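Local coordinates for erythrocyte membrane protein 1 (Plasmodium falciparum, PDB 2XU0) that probably binds receptors on host cells as a parasite adhesin, this piece being the N-terminal segment and first Duffy-binding-like domain that take part in rosetting, at residues K32-E37 with I259-I264; A197-I202 with D255-N260; K386-F391 with K459-S464. The protein carries 10 engineered substitutions. All coordinates share one frame; numbering follows the deposited sequence. Where two conformers were deposited one is given.

Interaction 1: K32-E37 with I259-I264; sequences KIYNQE and INREQI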
loop_
_atom_site.group_PDB
_atom_site.type_symbol
_atom_site.label_atom_id
_atom_site.label_comp_id
_atom_site.label_asym_id
_atom_site.label_seq_id
_atom_site.Cartn_x
_atom_site.Cartn_y
_atom_site.Cartn_z
ATOM N N LYS A 32 2.617 -18.922 -5.073
ATOM C CA LYS A 32 2.854 -19.763 -6.245
ATOM C C LYS A 32 4.055 -19.250 -7.037
ATOM O O LYS A 32 4.920 -20.051 -7.381
ATOM C CB LYS A 32 1.613 -19.849 -7.134
ATOM C CG LYS A 32 0.420 -20.513 -6.489
ATOM C CD LYS A 32 -0.520 -21.061 -7.565
ATOM C CE LYS A 32 -1.704 -21.800 -6.986
ATOM N NZ LYS A 32 -2.751 -20.870 -6.477
ATOM N N ILE A 33 4.149 -17.915 -7.255
ATOM C CA ILE A 33 5.280 -17.304 -7.960
ATOM C C ILE A 33 6.618 -17.578 -7.231
ATOM O O ILE A 33 7.601 -17.978 -7.860
ATOM C CB ILE A 33 5.043 -15.787 -8.214
ATOM C CG1 ILE A 33 3.727 -15.508 -8.967
ATOM C CG2 ILE A 33 6.253 -15.110 -8.880
ATOM C CD1 ILE A 33 3.468 -16.319 -10.335
ATOM N N TYR A 34 6.632 -17.377 -5.909
ATOM C CA TYR A 34 7.809 -17.604 -5.080
ATOM C C TYR A 34 8.233 -19.077 -5.191
ATOM O O TYR A 34 9.418 -19.352 -5.365
ATOM C CB TYR A 34 7.541 -17.186 -3.617
ATOM C CG TYR A 34 8.646 -17.570 -2.655
ATOM C CD1 TYR A 34 8.530 -18.696 -1.841
ATOM C CD2 TYR A 34 9.847 -16.863 -2.624
ATOM C CE1 TYR A 34 9.561 -19.074 -0.976
ATOM C CE2 TYR A 34 10.893 -17.244 -1.780
ATOM C CZ TYR A 34 10.743 -18.353 -0.959
ATOM O OH TYR A 34 11.759 -18.727 -0.116
ATOM N N ASN A 35 7.264 -20.000 -5.089
ATOM C CA ASN A 35 7.485 -21.452 -5.203
ATOM C C ASN A 35 8.107 -21.849 -6.539
ATOM O O ASN A 35 9.056 -22.626 -6.544
ATOM C CB ASN A 35 6.192 -22.221 -4.973
ATOM C CG ASN A 35 5.803 -22.323 -3.531
ATOM O OD1 ASN A 35 6.612 -22.130 -2.630
ATOM N ND2 ASN A 35 4.536 -22.629 -3.278
ATOM N N GLN A 36 7.622 -21.278 -7.658
ATOM C CA GLN A 36 8.195 -21.549 -8.987
ATOM C C GLN A 36 9.646 -21.104 -9.037
ATOM O O GLN A 36 10.487 -21.808 -9.588
ATOM C CB GLN A 36 7.418 -20.818 -10.104
ATOM C CG GLN A 36 6.111 -21.487 -10.520
ATOM C CD GLN A 36 5.167 -20.523 -11.221
ATOM O OE1 GLN A 36 3.980 -20.448 -10.899
ATOM N NE2 GLN A 36 5.658 -19.753 -12.191
ATOM N N GLU A 37 9.927 -19.929 -8.467
ATOM C CA GLU A 37 11.238 -19.305 -8.456
ATOM C C GLU A 37 12.294 -20.039 -7.640
ATOM O O GLU A 37 13.475 -19.955 -7.968
ATOM C CB GLU A 37 11.102 -17.862 -7.995
ATOM C CG GLU A 37 10.681 -16.923 -9.125
ATOM C CD GLU A 37 11.580 -16.899 -10.350
ATOM O OE1 GLU A 37 12.805 -16.697 -10.192
ATOM O OE2 GLU A 37 11.058 -17.091 -11.472
ATOM N N ILE A 259 17.553 -14.774 -2.301
ATOM C CA ILE A 259 18.517 -15.377 -1.399
ATOM C C ILE A 259 18.612 -14.655 -0.061
ATOM O O ILE A 259 18.680 -15.312 0.980
ATOM C CB ILE A 259 19.887 -15.590 -2.106
ATOM C CG1 ILE A 259 19.805 -16.778 -3.104
ATOM C CG2 ILE A 259 21.028 -15.823 -1.092
ATOM C CD1 ILE A 259 20.749 -16.628 -4.350
ATOM N N ASN A 260 18.559 -13.317 -0.074
ATOM C CA ASN A 260 18.719 -12.540 1.146
ATOM C C ASN A 260 17.453 -12.020 1.766
ATOM O O ASN A 260 17.534 -11.375 2.809
ATOM C CB ASN A 260 19.712 -11.394 0.895
ATOM C CG ASN A 260 21.096 -11.890 0.557
ATOM O OD1 ASN A 260 21.866 -12.272 1.432
ATOM N ND2 ASN A 260 21.393 -11.999 -0.718
ATOM N N ARG A 261 16.284 -12.264 1.147
ATOM C CA ARG A 261 15.005 -11.716 1.634
ATOM C C ARG A 261 14.680 -12.027 3.087
ATOM O O ARG A 261 14.086 -11.201 3.761
ATOM C CB ARG A 261 13.827 -12.058 0.694
ATOM C CG ARG A 261 13.434 -13.538 0.688
ATOM C CD ARG A 261 12.403 -13.857 -0.380
ATOM N NE ARG A 261 11.078 -13.306 -0.078
ATOM C CZ ARG A 261 10.140 -13.927 0.621
ATOM N NH1 ARG A 261 10.373 -15.129 1.138
ATOM N NH2 ARG A 261 8.961 -13.359 0.806
ATOM N N GLU A 262 15.092 -13.211 3.573
ATOM C CA GLU A 262 14.834 -13.642 4.939
ATOM C C GLU A 262 15.501 -12.744 5.974
ATOM O O GLU A 262 14.818 -12.322 6.892
ATOM C CB GLU A 262 15.229 -15.106 5.122
ATOM C CG GLU A 262 14.903 -15.608 6.511
ATOM C CD GLU A 262 15.407 -17.010 6.780
ATOM O OE1 GLU A 262 16.163 -17.188 7.761
ATOM O OE2 GLU A 262 15.035 -17.930 6.017
ATOM N N GLN A 263 16.810 -12.453 5.828
ATOM C CA GLN A 263 17.581 -11.551 6.717
ATOM C C GLN A 263 17.044 -10.128 6.597
ATOM O O GLN A 263 16.886 -9.430 7.611
ATOM C CB GLN A 263 19.065 -11.502 6.324
ATOM C CG GLN A 263 19.752 -12.828 6.123
ATOM C CD GLN A 263 21.188 -12.610 5.737
ATOM O OE1 GLN A 263 22.001 -12.128 6.537
ATOM N NE2 GLN A 263 21.522 -12.943 4.491
ATOM N N ILE A 264 16.724 -9.701 5.357
ATOM C CA ILE A 264 16.137 -8.377 5.116
ATOM C C ILE A 264 14.826 -8.224 5.930
ATOM O O ILE A 264 14.646 -7.210 6.615
ATOM C CB ILE A 264 15.997 -8.071 3.591
ATOM C CG1 ILE A 264 17.415 -7.877 2.957
ATOM C CG2 ILE A 264 15.109 -6.794 3.348
ATOM C CD1 ILE A 264 17.612 -8.351 1.423
HETATM O O HOH W 1 12.716 -16.622 1.939
#
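Tyr34 and Arg261 alone carry this contact, and the 86 Å² it buries are shared about equally between them. The nearest pair is Tyr34 CE2 and Arg261 NH1 at 3.6 Å, and the same nitrogen lies 3.9 Å from Tyr34 CZ. Ring and guanidinium planes are turned 43° apart. Tyr34 CD2 sits over one face of the guanidinium, displaced toward its rim, while NH1 comes to the phenol ring obliquely. Direct hydrogen bonding is absent. Instead, one water joins the two ends, accepting from Arg261 NH1 at 2.9 Å and lying 3.1 Å from Tyr34 OH.

The backbones stay well apart, with Tyr34 CA and Arg261 CA 11.5 Å from each other, so the contact is made at the ends of two long side chains. Arg261 CG sits between the backbone N and the carbonyl carbon (chi1 70°); the chain then runs extended and bends at its third torsion (chi3 -71°), which turns the guanidinium aside. Its other nitrogens are held from outside: NE forms a salt bridge with Asp307 and NH2 donates to Thr304 O, which together fix the rotation of the group. Tyr34 is flanked by Tyr305 and, edge-to-face, by Tyr308. A tyrosine ring and a guanidinium, joined by a water, thus connect helix 22-39 of the PfEMP1 N-terminal segment with helix 249-268 of the Duffy-binding-like domain.

Interaction 2: A197-I202 with D255-N260; sequences ADIGDI and DWWTIN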
loop_
_atom_site.group_PDB
_atom_site.type_symbol
_atom_site.label_atom_id
_atom_site.label_comp_id
_atom_site.label_asym_id
_atom_site.label_seq_id
_atom_site.Cartn_x
_atom_site.Cartn_y
_atom_site.Cartn_z
ATOM N N ALA A 197 8.082 -5.259 0.291
ATOM C CA ALA A 197 7.817 -5.472 -1.157
ATOM C C ALA A 197 8.386 -4.327 -2.041
ATOM O O ALA A 197 9.015 -4.604 -3.059
ATOM C CB ALA A 197 6.329 -5.653 -1.396
ATOM N N ASP A 198 8.234 -3.065 -1.608
ATOM C CA ASP A 198 8.806 -1.928 -2.336
ATOM C C ASP A 198 10.344 -1.983 -2.327
ATOM O O ASP A 198 10.963 -1.709 -3.355
ATOM C CB ASP A 198 8.284 -0.573 -1.786
ATOM C CG ASP A 198 6.874 -0.194 -2.229
ATOM O OD1 ASP A 198 6.392 -0.752 -3.241
ATOM O OD2 ASP A 198 6.262 0.670 -1.578
ATOM N N ILE A 199 10.961 -2.375 -1.171
ATOM C CA ILE A 199 12.421 -2.522 -1.036
ATOM C C ILE A 199 12.930 -3.570 -1.985
ATOM O O ILE A 199 13.934 -3.350 -2.675
ATOM C CB ILE A 199 12.883 -2.750 0.439
ATOM C CG1 ILE A 199 12.724 -1.415 1.249
ATOM C CG2 ILE A 199 14.349 -3.222 0.462
ATOM C CD1 ILE A 199 12.625 -1.561 2.856
ATOM N N GLY A 200 12.245 -4.699 -2.030
ATOM C CA GLY A 200 12.581 -5.771 -2.974
ATOM C C GLY A 200 12.531 -5.287 -4.411
ATOM O O GLY A 200 13.424 -5.610 -5.204
ATOM N N ASP A 201 11.502 -4.462 -4.749
ATOM C CA ASP A 201 11.445 -3.908 -6.113
ATOM C C ASP A 201 12.537 -2.892 -6.395
ATOM O O ASP A 201 13.030 -2.846 -7.515
ATOM C CB ASP A 201 10.034 -3.415 -6.502
ATOM C CG ASP A 201 9.085 -4.572 -6.781
ATOM O OD1 ASP A 201 9.572 -5.724 -6.925
ATOM O OD2 ASP A 201 7.859 -4.353 -6.746
ATOM N N ILE A 202 12.973 -2.127 -5.363
ATOM C CA ILE A 202 14.059 -1.151 -5.523
ATOM C C ILE A 202 15.364 -1.928 -5.766
ATOM O O ILE A 202 16.071 -1.662 -6.734
ATOM C CB ILE A 202 14.165 -0.171 -4.298
ATOM C CG1 ILE A 202 12.920 0.751 -4.185
ATOM C CG2 ILE A 202 15.448 0.655 -4.392
ATOM C CD1 ILE A 202 12.684 1.362 -2.771
ATOM N N ASP A 255 17.736 -13.041 -7.942
ATOM C CA ASP A 255 18.260 -14.135 -7.122
ATOM C C ASP A 255 18.896 -13.580 -5.882
ATOM O O ASP A 255 18.691 -14.130 -4.811
ATOM C CB ASP A 255 19.253 -14.988 -7.922
ATOM C CG ASP A 255 18.553 -15.828 -8.967
ATOM O OD1 ASP A 255 17.297 -15.735 -9.067
ATOM O OD2 ASP A 255 19.234 -16.625 -9.633
ATOM N N TRP A 256 19.594 -12.444 -5.992
ATOM C CA TRP A 256 20.142 -11.823 -4.805
ATOM C C TRP A 256 19.005 -11.540 -3.824
ATOM O O TRP A 256 19.132 -11.869 -2.651
ATOM C CB TRP A 256 20.913 -10.536 -5.139
ATOM C CG TRP A 256 21.716 -10.036 -3.970
ATOM C CD1 TRP A 256 22.984 -10.404 -3.634
ATOM C CD2 TRP A 256 21.253 -9.179 -2.915
ATOM N NE1 TRP A 256 23.366 -9.779 -2.467
ATOM C CE2 TRP A 256 22.320 -9.027 -1.998
ATOM C CE3 TRP A 256 20.037 -8.512 -2.657
ATOM C CZ2 TRP A 256 22.215 -8.235 -0.847
ATOM C CZ3 TRP A 256 19.942 -7.708 -1.527
ATOM C CH2 TRP A 256 21.015 -7.593 -0.625
ATOM N N TRP A 257 17.878 -10.958 -4.306
ATOM C CA TRP A 257 16.748 -10.650 -3.438
ATOM C C TRP A 257 16.222 -11.913 -2.777
ATOM O O TRP A 257 16.118 -11.984 -1.556
ATOM C CB TRP A 257 15.618 -9.920 -4.193
ATOM C CG TRP A 257 14.430 -9.660 -3.300
ATOM C CD1 TRP A 257 13.289 -10.403 -3.226
ATOM C CD2 TRP A 257 14.399 -8.767 -2.175
ATOM N NE1 TRP A 257 12.480 -9.934 -2.212
ATOM C CE2 TRP A 257 13.167 -8.976 -1.506
ATOM C CE3 TRP A 257 15.284 -7.785 -1.683
ATOM C CZ2 TRP A 257 12.763 -8.189 -0.429
ATOM C CZ3 TRP A 257 14.885 -7.005 -0.608
ATOM C CH2 TRP A 257 13.646 -7.222 0.021
ATOM N N THR A 258 15.878 -12.897 -3.600
ATOM C CA THR A 258 15.351 -14.181 -3.168
ATOM C C THR A 258 16.223 -14.835 -2.113
ATOM O O THR A 258 15.689 -15.352 -1.133
ATOM C CB THR A 258 15.122 -15.062 -4.390
ATOM O OG1 THR A 258 14.184 -14.380 -5.229
ATOM C CG2 THR A 258 14.570 -16.438 -4.026
ATOM N N ILE A 259 17.553 -14.774 -2.301
ATOM C CA ILE A 259 18.517 -15.377 -1.399
ATOM C C ILE A 259 18.612 -14.655 -0.061
ATOM O O ILE A 259 18.680 -15.312 0.980
ATOM C CB ILE A 259 19.887 -15.590 -2.106
ATOM C CG1 ILE A 259 19.805 -16.778 -3.104
ATOM C CG2 ILE A 259 21.028 -15.823 -1.092
ATOM C CD1 ILE A 259 20.749 -16.628 -4.350
ATOM N N ASN A 260 18.559 -13.317 -0.074
ATOM C CA ASN A 260 18.719 -12.540 1.146
ATOM C C ASN A 260 17.453 -12.020 1.766
ATOM O O ASN A 260 17.534 -11.375 2.809
ATOM C CB ASN A 260 19.712 -11.394 0.895
ATOM C CG ASN A 260 21.096 -11.890 0.557
ATOM O OD1 ASN A 260 21.866 -12.272 1.432
ATOM N ND2 ASN A 260 21.393 -11.999 -0.718
#
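With CG anti to the backbone nitrogen (chi1 178°) and the ring turned across the CB-CG bond, Trp257 presents the flat of its indole to Gly200. The glycine CA stands 3.3 Å from the centroid of the six-membered ring and only 3° off the ring normal, a CH-pi contact almost exactly over the benzo ring. Contact is correspondingly even: Gly200 CA is 3.5 Å from Trp257 CH2 and 3.6 Å from Trp257 CD2. Gly200 N is equally near, 3.5 Å from Trp257 CH2. These short, nearly equal distances show how tightly the helix backbone is pressed to the indole.

Helix-helix packing of this kind, a glycine CH over an indole face, joins helices 186-204 and 249-268 of the largely helical Duffy-binding-like fold. Gly200 CA and Trp257 CA are 6.4 Å apart, the nearest pair between 197-202 and 255-260. Ile199 adds a smaller apolar contact: its CG2 approaches Trp257 CZ3 obliquely at 4.0 Å, while the rest of its side chain leads away. The pyrrole side of the indole is fixed by a hydrogen bond from NE1 to Asp307.

Around the same turn of helix 249-268, Asn260 ND2 donates to Trp256 O with an N-H...O angle of 154°. That carbonyl also accepts from Asn260 N, and the amide nitrogen passes over one face of the Trp256 ring. Asn260 ND2 donates further to Leu48 O, and OD1 accepts from Gly50 N, linking this turn to the segment that follows helix 22-39.

Interaction 3: K386-F391 with K459-S464; sequences KKLEEF and KTFSIS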
loop_
_atom_site.group_PDB
_atom_site.type_symbol
_atom_site.label_atom_id
_atom_site.label_comp_id
_atom_site.label_asym_id
_atom_site.label_seq_id
_atom_site.Cartn_x
_atom_site.Cartn_y
_atom_site.Cartn_z
ATOM N N LYS A 386 -10.858 14.228 -5.876
ATOM C CA LYS A 386 -9.474 13.878 -6.163
ATOM C C LYS A 386 -9.287 12.323 -6.113
ATOM O O LYS A 386 -8.517 11.779 -6.911
ATOM C CB LYS A 386 -8.567 14.536 -5.132
ATOM C CG LYS A 386 -7.079 14.327 -5.339
ATOM C CD LYS A 386 -6.256 14.999 -4.226
ATOM C CE LYS A 386 -4.849 14.446 -4.125
ATOM N NZ LYS A 386 -3.982 14.838 -5.277
ATOM N N LYS A 387 -9.961 11.641 -5.145
ATOM C CA LYS A 387 -9.847 10.182 -4.948
ATOM C C LYS A 387 -10.540 9.468 -6.105
ATOM O O LYS A 387 -9.987 8.524 -6.661
ATOM C CB LYS A 387 -10.427 9.779 -3.588
ATOM C CG LYS A 387 -9.527 10.174 -2.413
ATOM C CD LYS A 387 -8.313 9.256 -2.358
ATOM C CE LYS A 387 -7.105 9.886 -1.754
ATOM N NZ LYS A 387 -5.934 8.991 -1.933
ATOM N N LEU A 388 -11.676 10.015 -6.562
ATOM C CA LEU A 388 -12.376 9.473 -7.718
ATOM C C LEU A 388 -11.452 9.472 -8.927
ATOM O O LEU A 388 -11.466 8.492 -9.667
ATOM C CB LEU A 388 -13.670 10.258 -8.032
ATOM C CG LEU A 388 -14.495 9.805 -9.284
ATOM C CD1 LEU A 388 -14.913 8.313 -9.203
ATOM C CD2 LEU A 388 -15.712 10.691 -9.515
ATOM N N GLU A 389 -10.698 10.577 -9.164
ATOM C CA GLU A 389 -9.817 10.667 -10.323
ATOM C C GLU A 389 -8.699 9.631 -10.228
ATOM O O GLU A 389 -8.462 8.906 -11.188
ATOM C CB GLU A 389 -9.286 12.093 -10.548
ATOM C CG GLU A 389 -8.254 12.193 -11.656
ATOM C CD GLU A 389 -7.940 13.631 -12.027
ATOM O OE1 GLU A 389 -6.828 14.096 -11.694
ATOM O OE2 GLU A 389 -8.827 14.310 -12.598
ATOM N N GLU A 390 -8.051 9.545 -9.062
ATOM C CA GLU A 390 -7.027 8.550 -8.759
ATOM C C GLU A 390 -7.545 7.153 -9.035
ATOM O O GLU A 390 -6.798 6.319 -9.544
ATOM C CB GLU A 390 -6.607 8.676 -7.290
ATOM C CG GLU A 390 -5.777 9.923 -7.017
ATOM C CD GLU A 390 -5.367 10.113 -5.570
ATOM O OE1 GLU A 390 -5.699 9.243 -4.738
ATOM O OE2 GLU A 390 -4.824 11.190 -5.248
ATOM N N PHE A 391 -8.806 6.892 -8.658
ATOM C CA PHE A 391 -9.498 5.631 -8.856
ATOM C C PHE A 391 -9.638 5.290 -10.351
ATOM O O PHE A 391 -9.246 4.192 -10.763
ATOM C CB PHE A 391 -10.896 5.654 -8.175
ATOM C CG PHE A 391 -11.693 4.434 -8.574
ATOM C CD1 PHE A 391 -11.396 3.181 -8.030
ATOM C CD2 PHE A 391 -12.649 4.509 -9.577
ATOM C CE1 PHE A 391 -12.063 2.035 -8.471
ATOM C CE2 PHE A 391 -13.314 3.364 -10.015
ATOM C CZ PHE A 391 -13.011 2.135 -9.460
ATOM N N LYS A 459 -21.891 5.843 -6.069
ATOM C CA LYS A 459 -22.235 5.592 -4.658
ATOM C C LYS A 459 -21.002 5.676 -3.743
ATOM O O LYS A 459 -21.084 6.229 -2.647
ATOM C CB LYS A 459 -22.919 4.216 -4.488
ATOM C CG LYS A 459 -23.994 3.902 -5.539
ATOM C CD LYS A 459 -25.414 4.253 -5.079
ATOM C CE LYS A 459 -26.476 3.662 -5.982
ATOM N NZ LYS A 459 -26.558 2.178 -5.867
ATOM N N THR A 460 -19.856 5.156 -4.197
ATOM C CA THR A 460 -18.642 5.165 -3.387
ATOM C C THR A 460 -17.986 6.522 -3.275
ATOM O O THR A 460 -17.355 6.807 -2.264
ATOM C CB THR A 460 -17.686 4.086 -3.876
ATOM O OG1 THR A 460 -18.441 2.883 -3.986
ATOM C CG2 THR A 460 -16.484 3.883 -2.939
ATOM N N PHE A 461 -18.068 7.329 -4.330
ATOM C CA PHE A 461 -17.430 8.627 -4.318
ATOM C C PHE A 461 -18.494 9.733 -4.371
ATOM O O PHE A 461 -18.398 10.659 -5.159
ATOM C CB PHE A 461 -16.364 8.740 -5.439
ATOM C CG PHE A 461 -15.304 7.664 -5.430
ATOM C CD1 PHE A 461 -14.112 7.844 -4.739
ATOM C CD2 PHE A 461 -15.501 6.464 -6.113
ATOM C CE1 PHE A 461 -13.113 6.866 -4.770
ATOM C CE2 PHE A 461 -14.501 5.489 -6.153
ATOM C CZ PHE A 461 -13.320 5.690 -5.475
ATOM N N SER A 462 -19.526 9.611 -3.538
ATOM C CA SER A 462 -20.621 10.582 -3.460
ATOM C C SER A 462 -20.354 11.580 -2.342
ATOM O O SER A 462 -19.440 11.389 -1.547
ATOM C CB SER A 462 -21.924 9.847 -3.150
ATOM O OG SER A 462 -21.825 9.127 -1.929
ATOM N N ILE A 463 -21.224 12.602 -2.224
ATOM C CA ILE A 463 -21.202 13.565 -1.123
ATOM C C ILE A 463 -21.616 12.773 0.130
ATOM O O ILE A 463 -22.309 11.744 0.009
ATOM C CB ILE A 463 -22.186 14.765 -1.358
ATOM C CG1 ILE A 463 -23.657 14.289 -1.531
ATOM C CG2 ILE A 463 -21.729 15.699 -2.497
ATOM C CD1 ILE A 463 -24.660 15.103 -0.768
ATOM N N SER A 464 -21.187 13.219 1.318
ATOM C CA SER A 464 -21.581 12.565 2.572
ATOM C C SER A 464 -23.094 12.741 2.758
ATOM O O SER A 464 -23.643 13.768 2.350
ATOM C CB SER A 464 -20.878 13.221 3.761
ATOM O OG SER A 464 -21.436 12.749 4.978
#
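Phe461 is the residue of 459-464 that touches 386-391, meeting Lys387, Leu388 and Phe391. Among apolar contacts, Leu388 crosses it at a slant: CD1 is 3.6 Å from Phe461 CD2, and Leu388 CB is 4.0 Å from Phe461 CG. Phe391 meets the far end of the ring, where its CB stands 3.6 Å from Phe461 CZ. The backbone C and CB of Lys387 both lie near Phe461 CE1, C at 3.9 Å.

Among pi contacts, Leu388 CA lies over one face of Phe461, 4.1 Å from the centroid and 22° off the normal, a CH-pi arrangement. The opposite face receives the methyl CG2 of its neighbour Thr460. The two phenylalanine rings meet obliquely, planes at 38° and centroids 5.3 Å apart, with Phe461 CE2 over a face of Phe391.

Charges remain within the helix. Lys387 bends at its second torsion (chi2 -74°), carrying NZ away from Phe461 to a 2.8 Å salt bridge with Glu390 OE1, which accepts with its syn lone pair. Lys386 reaches the other carboxylate oxygen only at long range, and Trp319 NE1 also donates to OE1.

Phe461, the first residue past helix 457-460 to leave helical angles, packs against helix 371-407 there: Pro457 touches Leu388 and Phe391, while Phe323 of helix 311-338 meets the Phe461 ring and Trp319 packs on Lys387 and Phe391.

In the fold
Interactions 1 and 2 form one neighbourhood: their centres are 8 Å apart, both use helix 249-268, and Ile264 packs on Trp256 and Trp257 between them. Asp307 ties them further, pairing with Arg261 and with Trp257. Interaction 1 brings in helix 22-39 from the N-terminal segment, whereas interaction 2 adds helix 186-204. Interaction 3 follows later in the chain and lies on the opposite side of its centre, centre to centre about 37 Å from interaction 1 and 35 Å from interaction 2. It packs helices of the C-terminal Duffy-binding-like subdomain. The N-terminal segment is thus packed against the domain's first part, while helix 311-338 borders both interaction 2 and interaction 3.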